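PDB 4W8V: CRISPR system Cmr subunit Cmr6, which binds RNA as a capping subunit of the type III-B Cmr complex, a CRISPR ribonucleoprotein that defends Pyrococcus furiosus against mobile genetic elements. Local coordinates for residues Arg60-Asn72 and Ala100-Leu114. Numbering follows the deposited sequence.
Sequences RHLTYYVLAEFIN and AKVPERCSRLCKEFL
The carboxylate of Glu69 grips the start of helix 108-116 with both oxygens: OE1 accepts from Ser107 N at 3.0 Å and OE2 from Ser107 OG at 2.6 Å, each through its syn lone pair. Ser107 is the N-cap residue: its OG also accepts from Cys110 N, so the carboxylate holds the capping hydroxyl in place. An acidic residue suits this helix end, where the dipole would favour negative charge; a water links Glu69 OE1 to Arg105 O. Within this C-terminal, RAMP-superfamily part of Cmr6, the two helices cross steeply, the axes of segments 60-68 and 108-114 passing 9.1 Å apart at 106°.

Small, branched Val66 fits the crossing. Its CG1, anti to the backbone N (chi1 161°), reaches the Phe113 ring obliquely, while CG2 lies against Leu109 O. Farther back, Leu109 CD1 meets Leu62 CD1 and the Tyr65 ring, and the side chains of Leu62 and Phe113 also touch helix 212-228.

The flat ring of Phe70 packs against the loop 100-103. Pro103 CD stands over one face, 3.7 Å from the centroid, in a CH-pi contact; Leu67 CD2 lies over the opposite face and Leu114 CD2 at the edge. Cys110 SG makes an oblique sulfur-aromatic contact with the ring, 3.6 Å from Phe70 CE1. The loop is tied down by Lys101 N, which donates to Phe70 O at 3.0 Å.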
ATOM      1  N   ARG A  60      -0.733   3.628  -3.744  1.00 55.38           N
ATOM      2  CA  ARG A  60      -1.018   5.038  -4.018  1.00 68.24           C
ATOM      3  C   ARG A  60       0.114   5.945  -3.519  1.00 59.19           C
ATOM      4  O   ARG A  60       0.638   6.783  -4.243  1.00 60.09           O
ATOM      5  CB  ARG A  60      -2.295   5.507  -3.304  1.00 64.97           C
ATOM      6  CG  ARG A  60      -3.642   5.249  -3.925  1.00 69.93           C
ATOM      7  CD  ARG A  60      -4.648   6.064  -3.093  1.00 68.05           C
ATOM      8  NE  ARG A  60      -6.047   5.693  -3.284  1.00 78.60           N
ATOM      9  CZ  ARG A  60      -6.857   6.261  -4.168  1.00 78.17           C
ATOM     10  NH1 ARG A  60      -6.401   7.210  -4.967  1.00 76.32           N
ATOM     11  NH2 ARG A  60      -8.117   5.866  -4.270  1.00 95.27           N
ATOM     12  N   HIS A  61       0.432   5.777  -2.243  1.00 50.00           N
ATOM     13  CA  HIS A  61       1.405   6.597  -1.544  1.00 52.08           C
ATOM     14  C   HIS A  61       2.743   6.572  -2.237  1.00 52.82           C
ATOM     15  O   HIS A  61       3.378   7.612  -2.427  1.00 61.11           O
ATOM     16  CB  HIS A  61       1.558   6.113  -0.102  1.00 48.34           C
ATOM     17  CG  HIS A  61       2.516   6.918   0.717  1.00 56.96           C
ATOM     18  ND1 HIS A  61       3.882   6.734   0.658  1.00 66.04           N
ATOM     19  CD2 HIS A  61       2.308   7.882   1.649  1.00 55.90           C
ATOM     20  CE1 HIS A  61       4.475   7.568   1.498  1.00 65.97           C
ATOM     21  NE2 HIS A  61       3.545   8.269   2.111  1.00 57.33           N
ATOM     22  N   LEU A  62       3.162   5.373  -2.614  1.00 58.39           N
ATOM     23  CA  LEU A  62       4.396   5.170  -3.354  1.00 54.66           C
ATOM     24  C   LEU A  62       4.442   6.060  -4.585  1.00 60.65           C
ATOM     25  O   LEU A  62       5.445   6.741  -4.832  1.00 63.18           O
ATOM     26  CB  LEU A  62       4.533   3.701  -3.761  1.00 52.87           C
ATOM     27  CG  LEU A  62       5.676   3.327  -4.703  1.00 57.71           C
ATOM     28  CD1 LEU A  62       7.019   3.704  -4.129  1.00 55.36           C
ATOM     29  CD2 LEU A  62       5.635   1.833  -4.997  1.00 75.54           C
ATOM     30  N   THR A  63       3.348   6.070  -5.345  1.00 59.99           N
ATOM     31  CA  THR A  63       3.334   6.793  -6.611  1.00 62.31           C
ATOM     32  C   THR A  63       3.285   8.307  -6.424  1.00 63.15           C
ATOM     33  O   THR A  63       3.749   9.045  -7.288  1.00 67.28           O
ATOM     34  CB  THR A  63       2.150   6.362  -7.501  1.00 56.59           C
ATOM     35  OG1 THR A  63       0.934   6.896  -6.975  1.00 64.59           O
ATOM     36  CG2 THR A  63       2.054   4.837  -7.554  1.00 62.86           C
ATOM     37  N   TYR A  64       2.721   8.779  -5.316  1.00 58.93           N
ATOM     38  CA  TYR A  64       2.680  10.224  -5.083  1.00 66.79           C
ATOM     39  C   TYR A  64       4.063  10.680  -4.664  1.00 63.35           C
ATOM     40  O   TYR A  64       4.471  11.795  -4.943  1.00 65.43           O
ATOM     41  CB  TYR A  64       1.663  10.609  -4.013  1.00 58.91           C
ATOM     42  CG  TYR A  64       0.276  10.071  -4.232  1.00 61.97           C
ATOM     43  CD1 TYR A  64      -0.204   9.827  -5.506  1.00 64.81           C
ATOM     44  CD2 TYR A  64      -0.554   9.802  -3.154  1.00 57.40           C
ATOM     45  CE1 TYR A  64      -1.466   9.333  -5.698  1.00 66.49           C
ATOM     46  CE2 TYR A  64      -1.818   9.317  -3.338  1.00 59.03           C
ATOM     47  CZ  TYR A  64      -2.272   9.084  -4.610  1.00 60.74           C
ATOM     48  OH  TYR A  64      -3.536   8.594  -4.791  1.00 59.97           O
ATOM     49  N   TYR A  65       4.761   9.789  -3.971  1.00 54.96           N
ATOM     50  CA  TYR A  65       6.106  10.043  -3.509  1.00 55.39           C
ATOM     51  C   TYR A  65       7.070  10.174  -4.684  1.00 65.74           C
ATOM     52  O   TYR A  65       7.872  11.111  -4.753  1.00 66.53           O
ATOM     53  CB  TYR A  65       6.539   8.928  -2.570  1.00 55.42           C
ATOM     54  CG  TYR A  65       7.915   9.068  -1.981  1.00 63.11           C
ATOM     55  CD1 TYR A  65       9.033   8.529  -2.625  1.00 72.83           C
ATOM     56  CD2 TYR A  65       8.101   9.699  -0.766  1.00 64.65           C
ATOM     57  CE1 TYR A  65      10.302   8.643  -2.075  1.00 70.95           C
ATOM     58  CE2 TYR A  65       9.363   9.822  -0.206  1.00 63.61           C
ATOM     59  CZ  TYR A  65      10.457   9.288  -0.859  1.00 75.52           C
ATOM     60  OH  TYR A  65      11.706   9.412  -0.291  1.00 78.33           O
ATOM     61  N   VAL A  66       6.984   9.233  -5.610  1.00 62.64           N
ATOM     62  CA  VAL A  66       7.837   9.236  -6.786  1.00 60.80           C
ATOM     63  C   VAL A  66       7.520  10.429  -7.692  1.00 62.44           C
ATOM     64  O   VAL A  66       8.426  11.119  -8.164  1.00 66.29           O
ATOM     65  CB  VAL A  66       7.679   7.909  -7.567  1.00 63.18           C
ATOM     66  CG1 VAL A  66       8.176   8.049  -8.988  1.00 55.30           C
ATOM     67  CG2 VAL A  66       8.392   6.790  -6.829  1.00 64.93           C
ATOM     68  N   LEU A  67       6.233  10.684  -7.920  1.00 66.88           N
ATOM     69  CA  LEU A  67       5.821  11.730  -8.855  1.00 63.15           C
ATOM     70  C   LEU A  67       6.109  13.134  -8.335  1.00 73.21           C
ATOM     71  O   LEU A  67       6.130  14.094  -9.111  1.00 66.29           O
ATOM     72  CB  LEU A  67       4.336  11.596  -9.189  1.00 62.03           C
ATOM     73  CG  LEU A  67       4.041  10.578 -10.298  1.00 70.67           C
ATOM     74  CD1 LEU A  67       2.541  10.442 -10.561  1.00 71.06           C
ATOM     75  CD2 LEU A  67       4.774  10.982 -11.563  1.00 66.27           C
ATOM     76  N   ALA A  68       6.320  13.251  -7.027  1.00 68.54           N
ATOM     77  CA  ALA A  68       6.715  14.520  -6.428  1.00 72.60           C
ATOM     78  C   ALA A  68       8.084  14.935  -6.973  1.00 69.91           C
ATOM     79  O   ALA A  68       8.384  16.116  -7.102  1.00 73.93           O
ATOM     80  CB  ALA A  68       6.743  14.413  -4.905  1.00 58.98           C
ATOM     81  N   GLU A  69       8.909  13.947  -7.303  1.00 73.80           N
ATOM     82  CA  GLU A  69      10.206  14.207  -7.909  1.00 69.77           C
ATOM     83  C   GLU A  69      10.067  14.770  -9.335  1.00 80.84           C
ATOM     84  O   GLU A  69      11.034  15.289  -9.891  1.00 79.44           O
ATOM     85  CB  GLU A  69      11.051  12.928  -7.933  1.00 65.30           C
ATOM     86  CG  GLU A  69      11.092  12.154  -6.621  1.00 75.35           C
ATOM     87  CD  GLU A  69      11.950  10.885  -6.694  1.00 79.87           C
ATOM     88  OE1 GLU A  69      13.038  10.922  -7.310  1.00 82.60           O
ATOM     89  OE2 GLU A  69      11.532   9.852  -6.133  1.00 77.31           O
ATOM     90  N   PHE A  70       8.865  14.672  -9.914  1.00 71.78           N
ATOM     91  CA  PHE A  70       8.619  15.085 -11.303  1.00 74.79           C
ATOM     92  C   PHE A  70       8.150  16.538 -11.453  1.00 72.32           C
ATOM     93  O   PHE A  70       7.909  16.993 -12.562  1.00 75.58           O
ATOM     94  CB  PHE A  70       7.576  14.167 -11.968  1.00 75.54           C
ATOM     95  CG  PHE A  70       8.070  12.776 -12.255  1.00 72.96           C
ATOM     96  CD1 PHE A  70       8.563  11.977 -11.239  1.00 75.75           C
ATOM     97  CD2 PHE A  70       8.020  12.261 -13.538  1.00 69.50           C
ATOM     98  CE1 PHE A  70       9.015  10.698 -11.495  1.00 76.53           C
ATOM     99  CE2 PHE A  70       8.476  10.989 -13.801  1.00 74.24           C
ATOM    100  CZ  PHE A  70       8.971  10.202 -12.779  1.00 77.32           C
ATOM    101  N   ILE A  71       7.993  17.257 -10.347  1.00 77.55           N
ATOM    102  CA  ILE A  71       7.627  18.670 -10.404  1.00 82.80           C
ATOM    103  C   ILE A  71       8.593  19.475  -9.537  1.00104.10           C
ATOM    104  O   ILE A  71       9.327  18.901  -8.737  1.00101.31           O
ATOM    105  CB  ILE A  71       6.159  18.903  -9.962  1.00 75.75           C
ATOM    106  CG1 ILE A  71       5.927  18.446  -8.527  1.00 76.15           C
ATOM    107  CG2 ILE A  71       5.201  18.126 -10.849  1.00 73.39           C
ATOM    108  CD1 ILE A  71       4.460  18.369  -8.147  1.00 67.88           C
ATOM    109  N   ASN A  72       8.623  20.792  -9.724  1.00130.98           N
ATOM    110  CA  ASN A  72       9.566  21.643  -9.002  1.00122.17           C
ATOM    111  C   ASN A  72       9.008  23.045  -8.772  1.00114.44           C
ATOM    112  O   ASN A  72       8.158  23.244  -7.902  1.00109.05           O
ATOM    113  CB  ASN A  72      10.902  21.736  -9.745  1.00103.69           C
ATOM    114  N   ALA A 100       4.680  18.024 -15.484  1.00 96.15           N
ATOM    115  CA  ALA A 100       5.601  17.086 -14.869  1.00 93.33           C
ATOM    116  C   ALA A 100       6.608  16.575 -15.890  1.00100.99           C
ATOM    117  O   ALA A 100       6.243  16.184 -16.999  1.00105.27           O
ATOM    118  CB  ALA A 100       4.842  15.934 -14.242  1.00 82.99           C
ATOM    119  N   LYS A 101       7.882  16.594 -15.510  1.00100.99           N
ATOM    120  CA  LYS A 101       8.950  16.097 -16.363  1.00 94.52           C
ATOM    121  C   LYS A 101       9.774  15.092 -15.579  1.00 89.99           C
ATOM    122  O   LYS A 101       9.909  15.215 -14.364  1.00 84.34           O
ATOM    123  CB  LYS A 101       9.834  17.243 -16.862  0.50 98.22           C
ATOM    124  CG  LYS A 101       9.076  18.368 -17.557  0.50109.67           C
ATOM    125  CD  LYS A 101      10.007  19.508 -17.957  0.50116.14           C
ATOM    126  CE  LYS A 101       9.239  20.644 -18.620  0.50120.28           C
ATOM    127  NZ  LYS A 101      10.139  21.709 -19.143  0.50123.11           N
ATOM    128  N   VAL A 102      10.308  14.093 -16.273  1.00 88.69           N
ATOM    129  CA  VAL A 102      11.204  13.131 -15.648  1.00 82.41           C
ATOM    130  C   VAL A 102      12.403  13.869 -15.076  1.00 81.72           C
ATOM    131  O   VAL A 102      13.018  14.682 -15.762  1.00 85.41           O
ATOM    132  CB  VAL A 102      11.673  12.043 -16.646  1.00 85.58           C
ATOM    133  CG1 VAL A 102      12.665  11.107 -15.987  1.00 81.05           C
ATOM    134  CG2 VAL A 102      10.482  11.259 -17.173  1.00 78.85           C
ATOM    135  N   PRO A 103      12.719  13.609 -13.800  1.00 90.78           N
ATOM    136  CA  PRO A 103      13.802  14.311 -13.103  1.00 90.38           C
ATOM    137  C   PRO A 103      15.210  13.941 -13.573  1.00 95.54           C
ATOM    138  O   PRO A 103      15.443  12.847 -14.101  1.00 91.96           O
ATOM    139  CB  PRO A 103      13.601  13.894 -11.641  1.00 89.31           C
ATOM    140  CG  PRO A 103      12.872  12.611 -11.707  1.00 82.77           C
ATOM    141  CD  PRO A 103      11.965  12.728 -12.890  1.00 83.14           C
ATOM    142  N   GLU A 104      16.133  14.877 -13.361  1.00100.43           N
ATOM    143  CA  GLU A 104      17.551  14.713 -13.655  1.00101.42           C
ATOM    144  C   GLU A 104      18.168  13.620 -12.791  1.00 96.00           C
ATOM    145  O   GLU A 104      18.809  12.702 -13.299  1.00 96.14           O
ATOM    146  CB  GLU A 104      18.282  16.043 -13.440  0.50111.21           C
ATOM    147  CG  GLU A 104      19.778  16.010 -13.700  0.50121.33           C
ATOM    148  CD  GLU A 104      20.389  17.400 -13.721  0.50125.83           C
ATOM    149  OE1 GLU A 104      19.647  18.382 -13.501  0.50125.95           O
ATOM    150  OE2 GLU A 104      21.609  17.513 -13.960  0.50126.39           O
ATOM    151  N   ARG A 105      17.969  13.731 -11.482  1.00 93.86           N
ATOM    152  CA  ARG A 105      18.415  12.715 -10.537  1.00100.19           C
ATOM    153  C   ARG A 105      17.207  12.004  -9.928  1.00 99.60           C
ATOM    154  O   ARG A 105      16.344  12.642  -9.328  1.00104.61           O
ATOM    155  CB  ARG A 105      19.271  13.344  -9.437  1.00100.62           C
ATOM    156  CG  ARG A 105      20.506  14.072  -9.939  1.00103.28           C
ATOM    157  CD  ARG A 105      21.074  14.989  -8.865  1.00100.53           C
ATOM    158  NE  ARG A 105      21.488  14.255  -7.671  1.00 98.49           N
ATOM    159  CZ  ARG A 105      21.652  14.813  -6.475  1.00102.22           C
ATOM    160  NH1 ARG A 105      21.422  16.109  -6.314  1.00103.60           N
ATOM    161  NH2 ARG A 105      22.036  14.076  -5.438  1.00100.26           N
ATOM    162  N   CYS A 106      17.136  10.688 -10.079  1.00 90.29           N
ATOM    163  CA  CYS A 106      15.993   9.939  -9.564  1.00 80.92           C
ATOM    164  C   CYS A 106      16.344   9.172  -8.302  1.00 79.72           C
ATOM    165  O   CYS A 106      17.469   8.698  -8.148  1.00 84.77           O
ATOM    166  CB  CYS A 106      15.464   8.963 -10.619  1.00 81.56           C
ATOM    167  SG  CYS A 106      14.941   9.741 -12.154  1.00108.28           S
ATOM    168  N   SER A 107      15.377   9.035  -7.404  1.00 72.84           N
ATOM    169  CA  SER A 107      15.554   8.152  -6.256  1.00 68.23           C
ATOM    170  C   SER A 107      15.520   6.726  -6.767  1.00 61.78           C
ATOM    171  O   SER A 107      15.154   6.496  -7.913  1.00 61.73           O
ATOM    172  CB  SER A 107      14.470   8.375  -5.203  1.00 59.43           C
ATOM    173  OG  SER A 107      13.202   7.902  -5.640  1.00 57.48           O
ATOM    174  N   ARG A 108      15.908   5.777  -5.927  1.00 63.78           N
ATOM    175  CA  ARG A 108      15.783   4.369  -6.281  1.00 69.53           C
ATOM    176  C   ARG A 108      14.326   4.043  -6.588  1.00 69.76           C
ATOM    177  O   ARG A 108      14.021   3.410  -7.595  1.00 63.32           O
ATOM    178  CB  ARG A 108      16.305   3.479  -5.156  1.00 64.47           C
ATOM    179  CG  ARG A 108      16.508   2.027  -5.533  1.00 57.94           C
ATOM    180  CD  ARG A 108      16.932   1.281  -4.298  1.00 59.02           C
ATOM    181  NE  ARG A 108      16.004   1.548  -3.209  1.00 65.03           N
ATOM    182  CZ  ARG A 108      14.942   0.798  -2.935  1.00 75.54           C
ATOM    183  NH1 ARG A 108      14.688  -0.285  -3.669  1.00 64.67           N
ATOM    184  NH2 ARG A 108      14.137   1.125  -1.926  1.00 71.73           N
ATOM    185  N   LEU A 109      13.426   4.508  -5.726  1.00 69.57           N
ATOM    186  CA  LEU A 109      12.002   4.241  -5.916  1.00 68.06           C
ATOM    187  C   LEU A 109      11.530   4.830  -7.237  1.00 64.52           C
ATOM    188  O   LEU A 109      10.730   4.228  -7.944  1.00 64.69           O
ATOM    189  CB  LEU A 109      11.180   4.803  -4.752  1.00 62.41           C
ATOM    190  CG  LEU A 109      11.356   4.104  -3.405  1.00 59.45           C
ATOM    191  CD1 LEU A 109      10.491   4.767  -2.343  1.00 61.30           C
ATOM    192  CD2 LEU A 109      11.025   2.620  -3.512  1.00 50.63           C
ATOM    193  N   CYS A 110      12.047   6.008  -7.573  1.00 62.19           N
ATOM    194  CA  CYS A 110      11.749   6.623  -8.856  1.00 59.34           C
ATOM    195  C   CYS A 110      12.256   5.771 -10.024  1.00 64.28           C
ATOM    196  O   CYS A 110      11.541   5.583 -11.002  1.00 64.17           O
ATOM    197  CB  CYS A 110      12.351   8.019  -8.927  1.00 70.39           C
ATOM    198  SG  CYS A 110      11.978   8.876 -10.451  1.00 76.07           S
ATOM    199  N   LYS A 111      13.483   5.260  -9.917  1.00 65.40           N
ATOM    200  CA  LYS A 111      14.049   4.387 -10.944  1.00 70.39           C
ATOM    201  C   LYS A 111      13.160   3.160 -11.140  1.00 74.29           C
ATOM    202  O   LYS A 111      12.795   2.820 -12.261  1.00 74.58           O
ATOM    203  CB  LYS A 111      15.470   3.925 -10.581  1.00 68.88           C
ATOM    204  CG  LYS A 111      16.493   5.016 -10.332  1.00 76.14           C
ATOM    205  CD  LYS A 111      17.115   5.527 -11.619  1.00 84.11           C
ATOM    206  CE  LYS A 111      18.225   6.545 -11.346  1.00 88.49           C
ATOM    207  NZ  LYS A 111      19.398   5.951 -10.645  1.00 92.23           N
ATOM    208  N   GLU A 112      12.815   2.505 -10.035  1.00 71.42           N
ATOM    209  CA  GLU A 112      11.986   1.305 -10.057  1.00 67.50           C
ATOM    210  C   GLU A 112      10.636   1.583 -10.687  1.00 67.69           C
ATOM    211  O   GLU A 112      10.112   0.776 -11.447  1.00 68.44           O
ATOM    212  CB  GLU A 112      11.789   0.759  -8.642  1.00 71.29           C
ATOM    213  CG  GLU A 112      13.031   0.168  -8.007  1.00 80.10           C
ATOM    214  CD  GLU A 112      13.238  -1.285  -8.383  1.00 94.61           C
ATOM    215  OE1 GLU A 112      13.120  -1.617  -9.583  1.00 97.53           O
ATOM    216  OE2 GLU A 112      13.503  -2.099  -7.474  1.00 96.12           O
ATOM    217  N   PHE A 113      10.080   2.737 -10.354  1.00 69.11           N
ATOM    218  CA  PHE A 113       8.799   3.170 -10.889  1.00 67.12           C
ATOM    219  C   PHE A 113       8.829   3.257 -12.408  1.00 70.06           C
ATOM    220  O   PHE A 113       7.925   2.792 -13.087  1.00 72.27           O
ATOM    221  CB  PHE A 113       8.434   4.523 -10.296  1.00 59.79           C
ATOM    222  CG  PHE A 113       7.172   5.105 -10.836  1.00 64.61           C
ATOM    223  CD1 PHE A 113       7.208   6.087 -11.812  1.00 64.78           C
ATOM    224  CD2 PHE A 113       5.944   4.687 -10.351  1.00 56.43           C
ATOM    225  CE1 PHE A 113       6.045   6.637 -12.299  1.00 75.91           C
ATOM    226  CE2 PHE A 113       4.772   5.240 -10.829  1.00 65.94           C
ATOM    227  CZ  PHE A 113       4.822   6.216 -11.806  1.00 76.97           C
ATOM    228  N   LEU A 114       9.881   3.873 -12.928  1.00 74.22           N
ATOM    229  CA  LEU A 114      10.025   4.094 -14.358  1.00 74.31           C
ATOM    230  C   LEU A 114      10.295   2.798 -15.112  1.00 72.05           C
ATOM    231  O   LEU A 114       9.983   2.693 -16.294  1.00 77.98           O
ATOM    232  CB  LEU A 114      11.149   5.103 -14.610  1.00 68.79           C
ATOM    233  CG  LEU A 114      10.755   6.503 -14.161  1.00 67.34           C
ATOM    234  CD1 LEU A 114      11.971   7.421 -14.073  1.00 72.97           C
ATOM    235  CD2 LEU A 114       9.707   7.056 -15.115  1.00 61.74           C
TER
HETATM  236  O   HOH W   1      14.551  13.402  -7.190  1.00 68.94           O